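Local coordinates for phosphoenolpyruvate-protein phosphotransferase (Acinetobacter sp., PDB 3CI6), which probably transfers the phosphoryl group of phosphoenolpyruvate to a protein histidine, the chain here being the GAF domain of that longer enzyme, at residues L29-M32 and V33-A37; V151-C154 and A155-S158. All coordinates share one frame; numbering follows the deposited sequence. Where two conformers were deposited one is given.

Contact 1. Residues L29-M32 and V33-A37; sequences LDIM and VNQVA
The carbonyl oxygens of Leu29, Asp30, Ile31 and Met32 each accept the backbone N-H of the residue four places on, the regular i to i+4 bonding of an alpha-helix, and these two turns belong to helix 25-40 of the GAF domain. Asp30 O is gripped twice by Asn34. Asn34 N lies 3.2 Å from Asp30 O, and the side-chain ND2 of Asn34 comes closer, 2.9 Å from Asp30 O. The two donors approach from opposite faces of the carbonyl plane. The ND2 bond is nearly straight, at 166°, and Asp30 O lies close to the amide plane, so the bond should hold that amide in its rotation. With chi1 of -79°, CG of Asn34 sits beside its own backbone N and the amide folds back over the preceding turn. Asp30 OD1 is also near, 3.1 Å from Asn34 ND2, but the angle is too poor for a hydrogen bond. The carboxylate and amide planes are 73° apart.

Two pairs of side chains lie side by side. Ile31 CG2 meets the aliphatic part of Gln35 at CG, 4.0 Å away. In one of its two conformers, Met32, a selenomethionine, lays CG 4.0 Å from Val36 CG2. Gln35 NE2 is hydrogen-bonded to Glu18 of helix 7-20, which Ile31 also touches. Val33 packs on Cys45 and Ile47 of strand 44-51, while Val36 reaches Leu150 and Leu153 of helix 144-167.

Contact 2. Residues V151-C154 and A155-S158; sequences VTLC and AQLS
Ala155 N bonds to Val151 O at 2.9 Å, the first of four i to i+4 backbone bonds in the long helix 144-167, which packs against the antiparallel sheet of the GAF domain. Gln156 N to Thr152 O and Leu157 N to Leu153 O continue the pattern. The Leu157 bond is fairly straight, at 165°. The last, Ser158 N to Cys154 O, is short at 2.8 Å but bent to 133°.

Side-chain contact between the turns is slight. Leu153 CD2 lies 4.1 Å from Gln156 OE1, and the two side chains meet at a slant. Ala155 CB rests 3.5 Å from the carbonyl oxygens Val151 O and Thr152 O. Leu153 packs on Met32 and Val36 of helix 25-40 and on Leu12 and Ile15 of helix 7-20, and Leu157 also faces helix 25-40. Cys154 and Ser158 turn to strand 116-124, where both touch Val122.

The polar side chains find their partners in different places. Thr152 OG1 is hydrogen-bonded to Ser148 O, one turn back in the same helix. Gln156 is extended, with CG anti to the backbone N (chi1 178°), and its NE2 bonds to Val16 O of helix 7-20. Its OE1 is buried with no partner in the model. The second subunit also covers this helix: Gln156 NE2 of that subunit bonds to Ala155 O, and Val16 of that subunit packs on Val151 and Ala155.

Within the second turn, Ser158 OG lies between its backbone N and carbonyl carbon. It turns back to donate a hydrogen bond to Ala155 O, 2.7 Å away.

Both contacts are single helical stretches, and their helices pack against each other: Val36 CG2 of contact 1 lies 3.6 Å from Leu153 CD1 of contact 2. Helix 7-20 touches both. Contact 1 is partly buried. Asp30, Ile31, Asn34 and Gln35 are partly exposed, and an amide there bonds back to the helix itself. Contact 2 is buried throughout, between the sheet, two helices and the second subunit. Its glutamine bonds to another helix and, in the other copy, across the dimer interface. Each helix also meets the sheet, contact 1 at strands 44-51 and 56-63, contact 2 at strand 116-124.

Contact 1. Residues L29-M32 and V33-A37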
loop_
_atom_site.group_PDB
_atom_site.type_symbol
_atom_site.label_atom_id
_atom_site.label_comp_id
_atom_site.label_asym_id
_atom_site.label_seq_id
_atom_site.Cartn_x
_atom_site.Cartn_y
_atom_site.Cartn_z
ATOM N N LEU B 29 8.157 1.605 -9.536
ATOM C CA LEU B 29 8.136 3.071 -9.593
ATOM C C LEU B 29 7.622 3.564 -10.947
ATOM O O LEU B 29 6.844 4.531 -11.011
ATOM C CB LEU B 29 9.524 3.648 -9.318
ATOM C CG LEU B 29 10.123 3.323 -7.956
ATOM C CD1 LEU B 29 11.572 3.852 -7.868
ATOM C CD2 LEU B 29 9.247 3.875 -6.799
ATOM N N ASP B 30 8.077 2.904 -12.007
ATOM C CA ASP B 30 7.707 3.288 -13.361
ATOM C C ASP B 30 6.223 3.049 -13.569
ATOM O O ASP B 30 5.499 3.890 -14.145
ATOM C CB ASP B 30 8.547 2.492 -14.368
ATOM C CG ASP B 30 8.243 2.826 -15.821
ATOM O OD1 ASP B 30 8.374 4.012 -16.185
ATOM O OD2 ASP B 30 7.979 1.856 -16.580
ATOM N N ILE B 31 5.742 1.884 -13.121
ATOM C CA ILE B 31 4.306 1.582 -13.223
ATOM C C ILE B 31 3.515 2.609 -12.466
ATOM O O ILE B 31 2.520 3.137 -12.963
ATOM C CB ILE B 31 4.008 0.190 -12.652
ATOM C CG1 ILE B 31 4.542 -0.875 -13.590
ATOM C CG2 ILE B 31 2.528 -0.025 -12.503
ATOM C CD1 ILE B 31 4.773 -2.250 -12.871
HETATM N N MSE B 32 3.936 2.917 -11.245
HETATM C CA MSE B 32 3.138 3.848 -10.452
HETATM C C MSE B 32 3.043 5.235 -11.085
HETATM O O MSE B 32 1.949 5.787 -11.189
HETATM C CB MSE B 32 3.654 3.990 -9.036
HETATM C CG MSE B 32 2.690 4.771 -8.167
HETATM SE SE MSE B 32 3.355 4.819 -6.399
HETATM C CE MSE B 32 5.071 5.721 -6.792
ATOM N N VAL B 33 4.158 5.818 -11.497
ATOM C CA VAL B 33 4.069 7.212 -12.033
ATOM C C VAL B 33 3.244 7.270 -13.309
ATOM O O VAL B 33 2.478 8.217 -13.544
ATOM C CB VAL B 33 5.435 7.923 -12.193
ATOM C CG1 VAL B 33 6.110 8.031 -10.837
ATOM C CG2 VAL B 33 6.291 7.274 -13.243
ATOM N N ASN B 34 3.381 6.283 -14.178
ATOM C CA ASN B 34 2.662 6.303 -15.452
ATOM C C ASN B 34 1.184 6.029 -15.235
ATOM O O ASN B 34 0.335 6.680 -15.835
ATOM C CB ASN B 34 3.303 5.312 -16.401
ATOM C CG ASN B 34 4.554 5.885 -17.020
ATOM O OD1 ASN B 34 4.466 6.723 -17.937
ATOM N ND2 ASN B 34 5.713 5.531 -16.480
ATOM N N GLN B 35 0.878 5.062 -14.375
ATOM C CA GLN B 35 -0.516 4.772 -14.093
ATOM C C GLN B 35 -1.251 5.854 -13.320
ATOM O O GLN B 35 -2.409 6.132 -13.639
ATOM C CB GLN B 35 -0.701 3.412 -13.425
ATOM C CG GLN B 35 -0.215 2.251 -14.243
ATOM C CD GLN B 35 -1.008 1.968 -15.473
ATOM O OE1 GLN B 35 -1.875 2.761 -15.879
ATOM N NE2 GLN B 35 -0.772 0.812 -16.066
ATOM N N VAL B 36 -0.565 6.509 -12.394
ATOM C CA VAL B 36 -1.134 7.675 -11.700
ATOM C C VAL B 36 -1.414 8.777 -12.731
ATOM O O VAL B 36 -2.509 9.363 -12.768
ATOM C CB VAL B 36 -0.246 8.199 -10.581
ATOM C CG1 VAL B 36 -0.705 9.605 -10.123
ATOM C CG2 VAL B 36 -0.283 7.189 -9.382
ATOM N N ALA B 37 -0.473 9.064 -13.621
ATOM C CA ALA B 37 -0.674 10.142 -14.589
ATOM C C ALA B 37 -1.876 9.871 -15.483
ATOM O O ALA B 37 -2.660 10.792 -15.810
ATOM C CB ALA B 37 0.564 10.321 -15.439
#

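Contact 2. Residues V151-C154 and A155-S158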
loop_
_atom_site.group_PDB
_atom_site.type_symbol
_atom_site.label_atom_id
_atom_site.label_comp_id
_atom_site.label_asym_id
_atom_site.label_seq_id
_atom_site.Cartn_x
_atom_site.Cartn_y
_atom_site.Cartn_z
ATOM N N VAL B 151 -2.368 8.507 -1.462
ATOM C CA VAL B 151 -1.904 7.988 -0.162
ATOM C C VAL B 151 -1.833 6.458 -0.174
ATOM O O VAL B 151 -0.870 5.850 0.310
ATOM C CB VAL B 151 -2.740 8.550 0.998
ATOM C CG1 VAL B 151 -2.503 7.793 2.314
ATOM C CG2 VAL B 151 -2.489 10.052 1.151
ATOM N N THR B 152 -2.857 5.813 -0.723
ATOM C CA THR B 152 -2.915 4.358 -0.732
ATOM C C THR B 152 -1.808 3.761 -1.600
ATOM O O THR B 152 -1.101 2.840 -1.162
ATOM C CB THR B 152 -4.312 3.895 -1.155
ATOM O OG1 THR B 152 -5.297 4.456 -0.259
ATOM C CG2 THR B 152 -4.354 2.334 -1.145
ATOM N N LEU B 153 -1.587 4.312 -2.802
ATOM C CA LEU B 153 -0.477 3.855 -3.625
ATOM C C LEU B 153 0.857 4.116 -2.955
ATOM O O LEU B 153 1.765 3.289 -3.006
ATOM C CB LEU B 153 -0.524 4.532 -4.990
ATOM C CG LEU B 153 -1.627 4.007 -5.879
ATOM C CD1 LEU B 153 -1.865 4.985 -7.067
ATOM C CD2 LEU B 153 -1.357 2.588 -6.369
ATOM N N CYS B 154 1.009 5.279 -2.316
ATOM C CA CYS B 154 2.289 5.529 -1.676
ATOM C C CYS B 154 2.546 4.506 -0.546
ATOM O O CYS B 154 3.690 4.075 -0.307
ATOM C CB CYS B 154 2.358 6.945 -1.128
ATOM S SG CYS B 154 2.628 8.188 -2.390
ATOM N N ALA B 155 1.481 4.115 0.165
ATOM C CA ALA B 155 1.629 3.162 1.271
ATOM C C ALA B 155 2.042 1.806 0.733
ATOM O O ALA B 155 2.848 1.081 1.379
ATOM C CB ALA B 155 0.323 3.042 1.978
ATOM N N GLN B 156 1.564 1.455 -0.450
ATOM C CA GLN B 156 2.011 0.202 -1.074
ATOM C C GLN B 156 3.481 0.303 -1.431
ATOM O O GLN B 156 4.296 -0.614 -1.125
ATOM C CB GLN B 156 1.238 -0.111 -2.338
ATOM C CG GLN B 156 1.732 -1.381 -3.001
ATOM C CD GLN B 156 1.024 -1.708 -4.268
ATOM O OE1 GLN B 156 0.274 -0.882 -4.812
ATOM N NE2 GLN B 156 1.246 -2.894 -4.773
ATOM N N LEU B 157 3.882 1.412 -2.044
ATOM C CA LEU B 157 5.295 1.551 -2.432
ATOM C C LEU B 157 6.188 1.639 -1.215
ATOM O O LEU B 157 7.350 1.268 -1.280
ATOM C CB LEU B 157 5.540 2.747 -3.348
ATOM C CG LEU B 157 5.099 2.603 -4.795
ATOM C CD1 LEU B 157 5.337 3.937 -5.447
ATOM C CD2 LEU B 157 5.773 1.480 -5.546
ATOM N N SER B 158 5.664 2.125 -0.098
ATOM C CA SER B 158 6.548 2.307 1.064
ATOM C C SER B 158 7.249 1.024 1.469
ATOM O O SER B 158 8.451 1.031 1.791
ATOM C CB SER B 158 5.778 2.920 2.221
ATOM O OG SER B 158 4.946 1.989 2.865
#